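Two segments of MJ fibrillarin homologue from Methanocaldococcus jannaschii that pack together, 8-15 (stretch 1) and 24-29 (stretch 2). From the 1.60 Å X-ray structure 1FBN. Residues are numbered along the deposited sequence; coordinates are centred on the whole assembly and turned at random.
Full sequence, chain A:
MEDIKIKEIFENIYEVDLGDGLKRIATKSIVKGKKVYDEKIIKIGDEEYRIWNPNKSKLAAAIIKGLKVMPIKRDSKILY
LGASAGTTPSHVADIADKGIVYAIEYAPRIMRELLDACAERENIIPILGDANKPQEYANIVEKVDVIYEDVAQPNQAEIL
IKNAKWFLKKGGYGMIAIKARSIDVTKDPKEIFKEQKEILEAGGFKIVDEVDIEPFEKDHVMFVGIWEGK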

# COMPACT_ATOMS: atom_id res chain seq x y z
N GLU A 8 -2.66 -14.06 13.39
CA GLU A 8 -3.30 -13.17 12.44
C GLU A 8 -3.68 -11.84 13.07
O GLU A 8 -4.21 -11.80 14.19
N ILE A 9 -3.34 -10.76 12.38
CA ILE A 9 -3.68 -9.40 12.80
C ILE A 9 -4.48 -8.82 11.65
O ILE A 9 -4.36 -9.30 10.52
N PHE A 10 -5.32 -7.82 11.93
CA PHE A 10 -6.16 -7.21 10.90
C PHE A 10 -6.91 -8.34 10.18
O PHE A 10 -7.63 -9.10 10.83
N GLU A 11 -6.76 -8.45 8.87
CA GLU A 11 -7.39 -9.53 8.12
C GLU A 11 -6.40 -10.08 7.10
O GLU A 11 -6.00 -9.37 6.17
N ASN A 12 -5.99 -11.33 7.29
CA ASN A 12 -5.05 -12.00 6.41
C ASN A 12 -3.64 -11.40 6.41
O ASN A 12 -2.94 -11.41 5.40
N ILE A 13 -3.25 -10.84 7.55
CA ILE A 13 -1.91 -10.29 7.76
C ILE A 13 -1.43 -11.03 9.01
O ILE A 13 -2.24 -11.35 9.88
N TYR A 14 -0.14 -11.31 9.11
CA TYR A 14 0.35 -12.08 10.25
C TYR A 14 1.49 -11.47 11.04
O TYR A 14 2.45 -10.95 10.47
N GLU A 15 1.35 -11.51 12.36
CA GLU A 15 2.38 -11.01 13.26
C GLU A 15 3.30 -12.18 13.55
O GLU A 15 2.84 -13.26 13.93
N ARG A 24 7.84 -8.24 13.87
CA ARG A 24 7.90 -8.75 12.51
C ARG A 24 6.51 -9.10 11.99
O ARG A 24 5.64 -9.52 12.76
N ILE A 25 6.28 -8.89 10.69
CA ILE A 25 4.99 -9.21 10.08
C ILE A 25 5.19 -9.95 8.77
O ILE A 25 6.25 -9.88 8.16
N ALA A 26 4.13 -10.62 8.32
CA ALA A 26 4.20 -11.38 7.08
C ALA A 26 2.83 -11.57 6.46
O ALA A 26 1.80 -11.23 7.06
N THR A 27 2.83 -12.04 5.22
CA THR A 27 1.59 -12.33 4.51
C THR A 27 1.67 -13.79 4.04
O THR A 27 2.76 -14.36 3.94
N LYS A 28 0.51 -14.41 3.85
CA LYS A 28 0.44 -15.79 3.40
C LYS A 28 0.53 -15.77 1.87
O LYS A 28 -0.38 -15.29 1.18
N SER A 29 1.66 -16.25 1.35
CA SER A 29 1.93 -16.26 -0.10
C SER A 29 0.88 -16.96 -0.97
O SER A 29 0.42 -18.06 -0.65

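The two segments are held together first by a pair of backbone hydrogen bonds between Tyr14 and Ala26. Tyr14 N donates to Ala26 O at 2.8 Å, and Ala26 N donates to Tyr14 O at 2.7 Å, closing the small ring typical of a hydrogen-bonded pair in antiparallel strands. Tyr14 O also receives a CA-H...O contact from Ile25 CA at 3.1 Å, so this carbonyl is approached by two successive residues of the partner strand. One step along, Glu15 and Ile25 form the non-hydrogen-bonded pair, with their CA atoms 4.5 Å apart. The alternation places the side chains of Tyr14 and Ala26 on one face of the sheet and those of Glu15 and Ile25 on the other.

Next to the Tyr14–Ala26 pair, a water joins Asn12 O to Lys28 N. It donates to Asn12 O at 2.8 Å and accepts from Lys28 N at 2.8 Å, bridging the turn that precedes strand 13-15 to the backbone of the second segment. The turn is itself braced within the first segment: Asn12 N donates to Glu8 OE2 at 2.9 Å, a bond that the extended side chain of Glu8 (chi1 and chi2 both t) can reach, while Ile9 N donates to Ile13 O at 2.8 Å.

Of all the residues, Tyr14 has the most area covered by the other segment. Its m rotamer, with chi2 at 86°, carries the ring back along its own segment and past the second strand. The edge of the ring lies near Ala26 O and Thr27 CA, the latter 4.3 Å from Tyr14 CD1, so the aromatic group borders the partner backbone. Its hydroxyl reaches the end of Lys28, whose NZ makes a weak hydrogen bond to Tyr14 OH at 3.3 Å. The lysine points toward the first segment and runs extended through chi1 and chi2 (both t), turns at chi3 (m), and returns to t at chi4; its CE lies obliquely to the tyrosine ring. Lys28 NZ is also hydrogen-bonded elsewhere in the structure. Asn12, with chi1 at -152° (t), starts sideways, but its end comes nearer to the second segment, filling space close to Lys28 CB and the tyrosine hydroxyl.

On the face of Glu15 and Ile25 the apolar contact is between Ile9 and Ile25. Both adopt p at chi1 and t at chi2, and Ile9 CD1 meets Ile25 CG2 at 4.1 Å. Ile25 CG2 also lies 4.5 Å from Glu15 CA, so it sits against the backbone of the first segment as well as the isoleucine. Glu15 itself is extended through chi1 and chi2 (both t), and Glu15 CG lies 4.0 Å from Arg24 O.

Ile13 (m, t) starts sideways to the second segment, and Ile13 CG2 lies 3.9 Å from Ala26 O. Thr27 (p) points away from the first segment. Arg24 also starts sideways, but its end leads away; its contribution comes through the backbone, with Arg24 O 3.6 Å from Glu15 CA.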

# COMPACT_ATOMS: atom_id res chain seq x y z
CB GLU A 8 -4.55 -13.83 11.86
CG GLU A 8 -5.33 -12.94 10.90
CD GLU A 8 -6.51 -13.64 10.26
OE1 GLU A 8 -6.89 -14.74 10.72
OE2 GLU A 8 -7.07 -13.09 9.30
CB ILE A 9 -2.43 -8.53 13.10
CG1 ILE A 9 -1.44 -8.58 11.94
CG2 ILE A 9 -1.78 -8.98 14.41
CD1 ILE A 9 -0.23 -7.68 12.14
CB PHE A 10 -5.31 -6.40 9.91
CG PHE A 10 -4.56 -5.26 10.56
CD1 PHE A 10 -5.25 -4.23 11.20
CD2 PHE A 10 -3.17 -5.21 10.52
CE1 PHE A 10 -4.56 -3.17 11.80
CE2 PHE A 10 -2.47 -4.15 11.11
CZ PHE A 10 -3.17 -3.13 11.75
CB GLU A 11 -8.68 -9.09 7.44
CG GLU A 11 -9.40 -10.25 6.73
CD GLU A 11 -10.74 -9.88 6.13
OE1 GLU A 11 -11.64 -9.47 6.89
OE2 GLU A 11 -10.90 -10.01 4.90
CB ASN A 12 -5.62 -12.10 4.98
CG ASN A 12 -5.07 -13.30 4.21
OD1 ASN A 12 -5.22 -13.38 2.98
ND2 ASN A 12 -4.46 -14.24 4.92
CB ILE A 13 -1.91 -8.76 8.00
CG1 ILE A 13 -2.45 -8.03 6.76
CG2 ILE A 13 -0.49 -8.26 8.27
CD1 ILE A 13 -2.46 -6.54 6.90
CB TYR A 14 0.71 -13.50 9.80
CG TYR A 14 -0.45 -14.18 9.11
CD1 TYR A 14 -0.67 -14.00 7.74
CD2 TYR A 14 -1.42 -14.87 9.84
CE1 TYR A 14 -1.82 -14.47 7.12
CE2 TYR A 14 -2.57 -15.35 9.22
CZ TYR A 14 -2.77 -15.14 7.87
OH TYR A 14 -3.93 -15.56 7.27
CB GLU A 15 1.77 -10.53 14.57
CG GLU A 15 2.78 -10.00 15.54
CD GLU A 15 2.14 -9.60 16.85
OE1 GLU A 15 1.92 -10.49 17.69
OE2 GLU A 15 1.84 -8.40 17.02
CB ARG A 24 8.78 -9.99 12.46
CG ARG A 24 10.16 -9.74 11.90
CD ARG A 24 11.01 -10.98 11.98
NE ARG A 24 11.64 -11.09 13.28
CZ ARG A 24 12.95 -11.08 13.47
NH1 ARG A 24 13.77 -10.97 12.44
NH2 ARG A 24 13.43 -11.15 14.70
CB ILE A 25 4.12 -7.95 9.81
CG1 ILE A 25 4.84 -6.99 8.86
CG2 ILE A 25 3.71 -7.29 11.13
CD1 ILE A 25 3.98 -5.82 8.43
CB ALA A 26 4.84 -12.75 7.36
CB THR A 27 1.35 -11.39 3.29
OG1 THR A 27 2.49 -11.41 2.43
CG2 THR A 27 1.08 -9.97 3.76
CB LYS A 28 -0.89 -16.39 3.87
CG LYS A 28 -0.99 -17.89 3.68
CD LYS A 28 -2.30 -18.39 4.26
CE LYS A 28 -2.34 -18.22 5.77
NZ LYS A 28 -3.61 -18.73 6.34
CB SER A 29 3.30 -16.89 -0.35
OG SER A 29 3.61 -16.92 -1.74
O HOH W 1 -1.75 -12.82 3.34